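Local coordinates for protein putative hexulose 6 phosphate synthase (Salmonella typhimurium, PDB 3F4W) that is of unestablished function but adopts the eight-stranded TIM-barrel fold of the HUMPS family, at residues V120-H134 with M153-G166. Numbering follows the deposited sequence.
Sequences VRLLEEAGADMLAVH and MLKVRRKARIAVAG
Glu124, near the end of helix 116-126, reaches across to the loop that leads from helix 147-156 into the next strand. Its chain is extended beyond CG, which carries the carboxylate to a row of backbone amides. OE2 takes the N-H of Arg158 through its syn lone pair at 2.8 Å, while OE1 receives Lys159 N, also on the syn side, at 3.0 Å, and Ala160 N, 31° out of the carboxylate plane. A carboxylate suits this place because its two oxygens can accept all three N-H groups of the turn.

Beyond this loop the two barrel strands 130-134 and 161-165 run parallel, Leu131 and Val133 each donating to one residue and accepting from another. From helix 147-156, Met153 points toward strand 130-134 and helix 116-126, and can be followed atom by atom. Its CB and CG slide past Val133 CG1. A bend at chi2 (66°) then turns SD toward Val120 CG2 and Leu131 CD1. A second bend sets CE between Val120 CG2 and Leu131 CB, 3.8 Å from each. Flexible and unbranched, methionine can follow such a curved path. The small Ala160 brings its CB against Leu131 CD1.

On the barrel's inner side, Met130 and Arg161 lie alongside each other: SD meets CD of Arg161 at 3.6 Å, and CE rests over one face of the guanidinium. Ala132 and Ala163 pair CB to CB at 3.8 Å, while His134, hydrogen-bonded to Asp109 and a malonate ion, leans CD2 on Ala165 CB.

Three components thus join these neighbours in the barrel: five main-chain hydrogen bonds between the strands, apolar packing on both faces of the sheet, and one acidic side chain, probably favoured as a carboxylate by its three amide donors, that pins the connecting loop.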
loop_
_atom_site.group_PDB
_atom_site.type_symbol
_atom_site.label_atom_id
_atom_site.label_comp_id
_atom_site.label_asym_id
_atom_site.label_seq_id
_atom_site.Cartn_x
_atom_site.Cartn_y
_atom_site.Cartn_z
ATOM N N VAL A 120 -7.907 14.892 -10.651
ATOM C CA VAL A 120 -7.687 16.060 -9.804
ATOM C C VAL A 120 -8.991 16.807 -9.540
ATOM O O VAL A 120 -9.273 17.191 -8.406
ATOM C CB VAL A 120 -6.650 17.018 -10.414
ATOM C CG1 VAL A 120 -6.575 18.302 -9.606
ATOM C CG2 VAL A 120 -5.284 16.346 -10.471
ATOM N N ARG A 121 -9.795 17.001 -10.580
ATOM C CA ARG A 121 -11.067 17.699 -10.418
ATOM C C ARG A 121 -11.942 16.941 -9.434
ATOM O O ARG A 121 -12.549 17.523 -8.537
ATOM C CB ARG A 121 -11.810 17.822 -11.752
ATOM C CG ARG A 121 -11.057 18.534 -12.861
ATOM C CD ARG A 121 -11.922 18.623 -14.124
ATOM N NE ARG A 121 -11.119 18.869 -15.318
ATOM C CZ ARG A 121 -10.927 17.979 -16.286
ATOM N NH1 ARG A 121 -11.493 16.782 -16.218
ATOM N NH2 ARG A 121 -10.178 18.289 -17.331
ATOM N N LEU A 122 -11.998 15.628 -9.617
ATOM C CA LEU A 122 -12.830 14.768 -8.794
ATOM C C LEU A 122 -12.390 14.810 -7.332
ATOM O O LEU A 122 -13.217 14.926 -6.429
ATOM C CB LEU A 122 -12.775 13.338 -9.331
ATOM C CG LEU A 122 -13.815 12.338 -8.832
ATOM C CD1 LEU A 122 -13.881 11.131 -9.757
ATOM C CD2 LEU A 122 -13.474 11.910 -7.432
ATOM N N LEU A 123 -11.085 14.718 -7.107
ATOM C CA LEU A 123 -10.555 14.621 -5.750
ATOM C C LEU A 123 -10.686 15.926 -4.980
ATOM O O LEU A 123 -11.007 15.928 -3.789
ATOM C CB LEU A 123 -9.097 14.163 -5.772
ATOM C CG LEU A 123 -8.891 12.774 -6.375
ATOM C CD1 LEU A 123 -7.416 12.408 -6.387
ATOM C CD2 LEU A 123 -9.716 11.731 -5.625
ATOM N N GLU A 124 -10.441 17.039 -5.660
ATOM C CA GLU A 124 -10.560 18.341 -5.021
ATOM C C GLU A 124 -11.995 18.623 -4.595
ATOM O O GLU A 124 -12.238 19.124 -3.499
ATOM C CB GLU A 124 -10.050 19.449 -5.941
ATOM C CG GLU A 124 -8.536 19.517 -6.022
ATOM C CD GLU A 124 -8.041 20.875 -6.475
ATOM O OE1 GLU A 124 -7.672 21.696 -5.605
ATOM O OE2 GLU A 124 -8.032 21.125 -7.697
ATOM N N GLU A 125 -12.949 18.299 -5.460
ATOM C CA GLU A 125 -14.346 18.533 -5.123
ATOM C C GLU A 125 -14.813 17.544 -4.056
ATOM O O GLU A 125 -15.846 17.744 -3.418
ATOM C CB GLU A 125 -15.233 18.478 -6.370
ATOM C CG GLU A 125 -15.323 17.117 -7.020
ATOM C CD GLU A 125 -16.093 17.147 -8.333
ATOM O OE1 GLU A 125 -15.887 18.099 -9.122
ATOM O OE2 GLU A 125 -16.900 16.221 -8.575
ATOM N N ALA A 126 -14.030 16.488 -3.850
ATOM C CA ALA A 126 -14.328 15.503 -2.812
ATOM C C ALA A 126 -13.697 15.879 -1.473
ATOM O O ALA A 126 -13.990 15.262 -0.447
ATOM C CB ALA A 126 -13.875 14.113 -3.245
ATOM N N GLY A 127 -12.828 16.886 -1.486
ATOM C CA GLY A 127 -12.256 17.411 -0.259
ATOM C C GLY A 127 -10.744 17.321 -0.142
ATOM O O GLY A 127 -10.166 17.817 0.827
ATOM N N ALA A 128 -10.097 16.684 -1.114
ATOM C CA ALA A 128 -8.649 16.510 -1.059
ATOM C C ALA A 128 -7.924 17.849 -1.128
ATOM O O ALA A 128 -8.176 18.667 -2.013
ATOM C CB ALA A 128 -8.167 15.571 -2.157
ATOM N N ASP A 129 -6.999 18.035 -0.193
ATOM C CA ASP A 129 -6.415 19.326 0.129
ATOM C C ASP A 129 -4.953 19.393 -0.300
ATOM O O ASP A 129 -4.387 20.475 -0.450
ATOM C CB ASP A 129 -6.490 19.514 1.647
ATOM C CG ASP A 129 -6.757 20.939 2.045
ATOM O OD1 ASP A 129 -6.345 21.851 1.299
ATOM O OD2 ASP A 129 -7.381 21.149 3.106
ATOM N N MET A 130 -4.343 18.227 -0.474
ATOM C CA MET A 130 -2.923 18.144 -0.785
ATOM C C MET A 130 -2.657 16.942 -1.671
ATOM O O MET A 130 -3.013 15.814 -1.321
ATOM C CB MET A 130 -2.113 18.029 0.504
ATOM C CG MET A 130 -0.607 18.018 0.309
ATOM S SD MET A 130 0.246 18.403 1.851
ATOM C CE MET A 130 1.954 18.335 1.313
ATOM N N LEU A 131 -2.028 17.185 -2.815
ATOM C CA LEU A 131 -1.807 16.143 -3.807
ATOM C C LEU A 131 -0.331 16.081 -4.156
ATOM O O LEU A 131 0.338 17.109 -4.244
ATOM C CB LEU A 131 -2.617 16.429 -5.075
ATOM C CG LEU A 131 -4.077 16.858 -4.898
ATOM C CD1 LEU A 131 -4.659 17.366 -6.217
ATOM C CD2 LEU A 131 -4.924 15.722 -4.318
ATOM N N ALA A 132 0.169 14.874 -4.369
ATOM C CA ALA A 132 1.565 14.686 -4.721
ATOM C C ALA A 132 1.636 14.022 -6.076
ATOM O O ALA A 132 1.112 12.923 -6.251
ATOM C CB ALA A 132 2.261 13.821 -3.680
ATOM N N VAL A 133 2.266 14.677 -7.043
ATOM C CA VAL A 133 2.557 13.992 -8.290
ATOM C C VAL A 133 3.785 13.143 -8.016
ATOM O O VAL A 133 4.710 13.577 -7.330
ATOM C CB VAL A 133 2.792 14.955 -9.484
ATOM C CG1 VAL A 133 2.223 16.336 -9.188
ATOM C CG2 VAL A 133 4.261 15.033 -9.843
ATOM N N HIS A 134 3.781 11.920 -8.527
ATOM C CA HIS A 134 4.790 10.949 -8.147
ATOM C C HIS A 134 5.065 9.938 -9.249
ATOM O O HIS A 134 4.199 9.146 -9.611
ATOM C CB HIS A 134 4.343 10.223 -6.875
ATOM C CG HIS A 134 5.410 9.382 -6.251
ATOM N ND1 HIS A 134 5.148 8.480 -5.243
ATOM C CD2 HIS A 134 6.739 9.300 -6.494
ATOM C CE1 HIS A 134 6.272 7.885 -4.885
ATOM N NE2 HIS A 134 7.252 8.363 -5.631
ATOM N N MET A 153 -0.552 18.973 -13.414
ATOM C CA MET A 153 -1.102 19.212 -12.088
ATOM C C MET A 153 -1.244 20.705 -11.798
ATOM O O MET A 153 -2.292 21.162 -11.347
ATOM C CB MET A 153 -0.237 18.547 -11.012
ATOM C CG MET A 153 -0.670 18.890 -9.601
ATOM S SD MET A 153 -2.292 18.216 -9.206
ATOM C CE MET A 153 -1.858 16.522 -8.815
ATOM N N LEU A 154 -0.184 21.463 -12.058
ATOM C CA LEU A 154 -0.182 22.895 -11.768
ATOM C C LEU A 154 -1.189 23.679 -12.612
ATOM O O LEU A 154 -1.680 24.729 -12.192
ATOM C CB LEU A 154 1.226 23.473 -11.933
ATOM C CG LEU A 154 2.232 22.986 -10.894
ATOM C CD1 LEU A 154 3.633 23.510 -11.182
ATOM C CD2 LEU A 154 1.774 23.388 -9.502
ATOM N N LYS A 155 -1.498 23.165 -13.797
ATOM C CA LYS A 155 -2.470 23.811 -14.671
ATOM C C LYS A 155 -3.906 23.501 -14.247
ATOM O O LYS A 155 -4.798 24.334 -14.398
ATOM C CB LYS A 155 -2.253 23.384 -16.122
ATOM C CG LYS A 155 -0.867 23.693 -16.660
ATOM C CD LYS A 155 -0.680 23.118 -18.056
ATOM C CE LYS A 155 -1.368 23.975 -19.104
ATOM N NZ LYS A 155 -0.628 25.242 -19.332
ATOM N N VAL A 156 -4.122 22.305 -13.705
ATOM C CA VAL A 156 -5.473 21.851 -13.386
ATOM C C VAL A 156 -5.893 22.137 -11.946
ATOM O O VAL A 156 -7.058 22.433 -11.690
ATOM C CB VAL A 156 -5.650 20.344 -13.664
ATOM C CG1 VAL A 156 -7.065 19.907 -13.321
ATOM C CG2 VAL A 156 -5.326 20.032 -15.116
ATOM N N ARG A 157 -4.955 22.044 -11.007
ATOM C CA ARG A 157 -5.296 22.215 -9.595
ATOM C C ARG A 157 -5.900 23.589 -9.305
ATOM O O ARG A 157 -5.484 24.596 -9.876
ATOM C CB ARG A 157 -4.084 21.944 -8.693
ATOM C CG ARG A 157 -3.003 23.009 -8.721
ATOM C CD ARG A 157 -3.232 24.094 -7.673
ATOM N NE ARG A 157 -2.268 25.179 -7.823
ATOM C CZ ARG A 157 -1.154 25.295 -7.110
ATOM N NH1 ARG A 157 -0.868 24.399 -6.177
ATOM N NH2 ARG A 157 -0.331 26.311 -7.320
ATOM N N ARG A 158 -6.887 23.619 -8.414
ATOM C CA ARG A 158 -7.547 24.866 -8.041
ATOM C C ARG A 158 -7.019 25.426 -6.725
ATOM O O ARG A 158 -6.617 26.587 -6.651
ATOM C CB ARG A 158 -9.061 24.667 -7.940
ATOM C CG ARG A 158 -9.743 24.415 -9.271
ATOM C CD ARG A 158 -11.246 24.278 -9.090
ATOM N NE ARG A 158 -11.912 23.835 -10.311
ATOM C CZ ARG A 158 -13.216 23.593 -10.402
ATOM N NH1 ARG A 158 -13.997 23.754 -9.341
ATOM N NH2 ARG A 158 -13.739 23.189 -11.554
ATOM N N LYS A 159 -7.024 24.595 -5.690
ATOM C CA LYS A 159 -6.641 25.034 -4.352
ATOM C C LYS A 159 -5.586 24.135 -3.722
ATOM O O LYS A 159 -4.828 24.573 -2.858
ATOM C CB LYS A 159 -7.866 25.087 -3.437
ATOM C CG LYS A 159 -8.828 26.224 -3.738
ATOM C CD LYS A 159 -9.941 26.278 -2.700
ATOM C CE LYS A 159 -10.839 27.488 -2.906
ATOM N NZ LYS A 159 -11.924 27.553 -1.885
ATOM N N ALA A 160 -5.541 22.879 -4.156
ATOM C CA ALA A 160 -4.671 21.885 -3.537
ATOM C C ALA A 160 -3.223 22.344 -3.376
ATOM O O ALA A 160 -2.642 22.946 -4.278
ATOM C CB ALA A 160 -4.726 20.570 -4.315
ATOM N N ARG A 161 -2.661 22.063 -2.206
ATOM C CA ARG A 161 -1.226 22.152 -1.980
ATOM C C ARG A 161 -0.612 21.036 -2.820
ATOM O O ARG A 161 -1.230 19.984 -2.988
ATOM C CB ARG A 161 -0.941 21.927 -0.497
ATOM C CG ARG A 161 0.454 22.289 -0.028
ATOM C CD ARG A 161 0.609 22.001 1.468
ATOM N NE ARG A 161 1.958 22.299 1.944
ATOM C CZ ARG A 161 2.458 21.876 3.100
ATOM N NH1 ARG A 161 1.731 21.124 3.920
ATOM N NH2 ARG A 161 3.696 22.203 3.437
ATOM N N ILE A 162 0.582 21.255 -3.362
ATOM C CA ILE A 162 1.164 20.291 -4.298
ATOM C C ILE A 162 2.564 19.839 -3.902
ATOM O O ILE A 162 3.425 20.658 -3.588
ATOM C CB ILE A 162 1.235 20.861 -5.730
ATOM C CG1 ILE A 162 -0.148 21.316 -6.205
ATOM C CG2 ILE A 162 1.827 19.831 -6.689
ATOM C CD1 ILE A 162 -1.171 20.202 -6.296
ATOM N N ALA A 163 2.781 18.526 -3.933
ATOM C CA ALA A 163 4.103 17.950 -3.720
ATOM C C ALA A 163 4.559 17.235 -4.986
ATOM O O ALA A 163 3.742 16.878 -5.835
ATOM C CB ALA A 163 4.087 16.987 -2.534
ATOM N N VAL A 164 5.867 17.042 -5.125
ATOM C CA VAL A 164 6.394 16.318 -6.275
ATOM C C VAL A 164 7.562 15.404 -5.898
ATOM O O VAL A 164 8.470 15.798 -5.161
ATOM C CB VAL A 164 6.786 17.272 -7.434
ATOM C CG1 VAL A 164 7.841 18.268 -6.983
ATOM C CG2 VAL A 164 7.263 16.476 -8.640
ATOM N N ALA A 165 7.515 14.174 -6.406
ATOM C CA ALA A 165 8.537 13.179 -6.135
ATOM C C ALA A 165 8.830 12.378 -7.395
ATOM O O ALA A 165 7.933 12.121 -8.201
ATOM C CB ALA A 165 8.078 12.243 -5.022
ATOM N N GLY A 166 10.085 11.983 -7.561
ATOM C CA GLY A 166 10.456 11.118 -8.666
ATOM C C GLY A 166 11.920 11.216 -9.036
ATOM O O GLY A 166 12.261 11.663 -10.128
#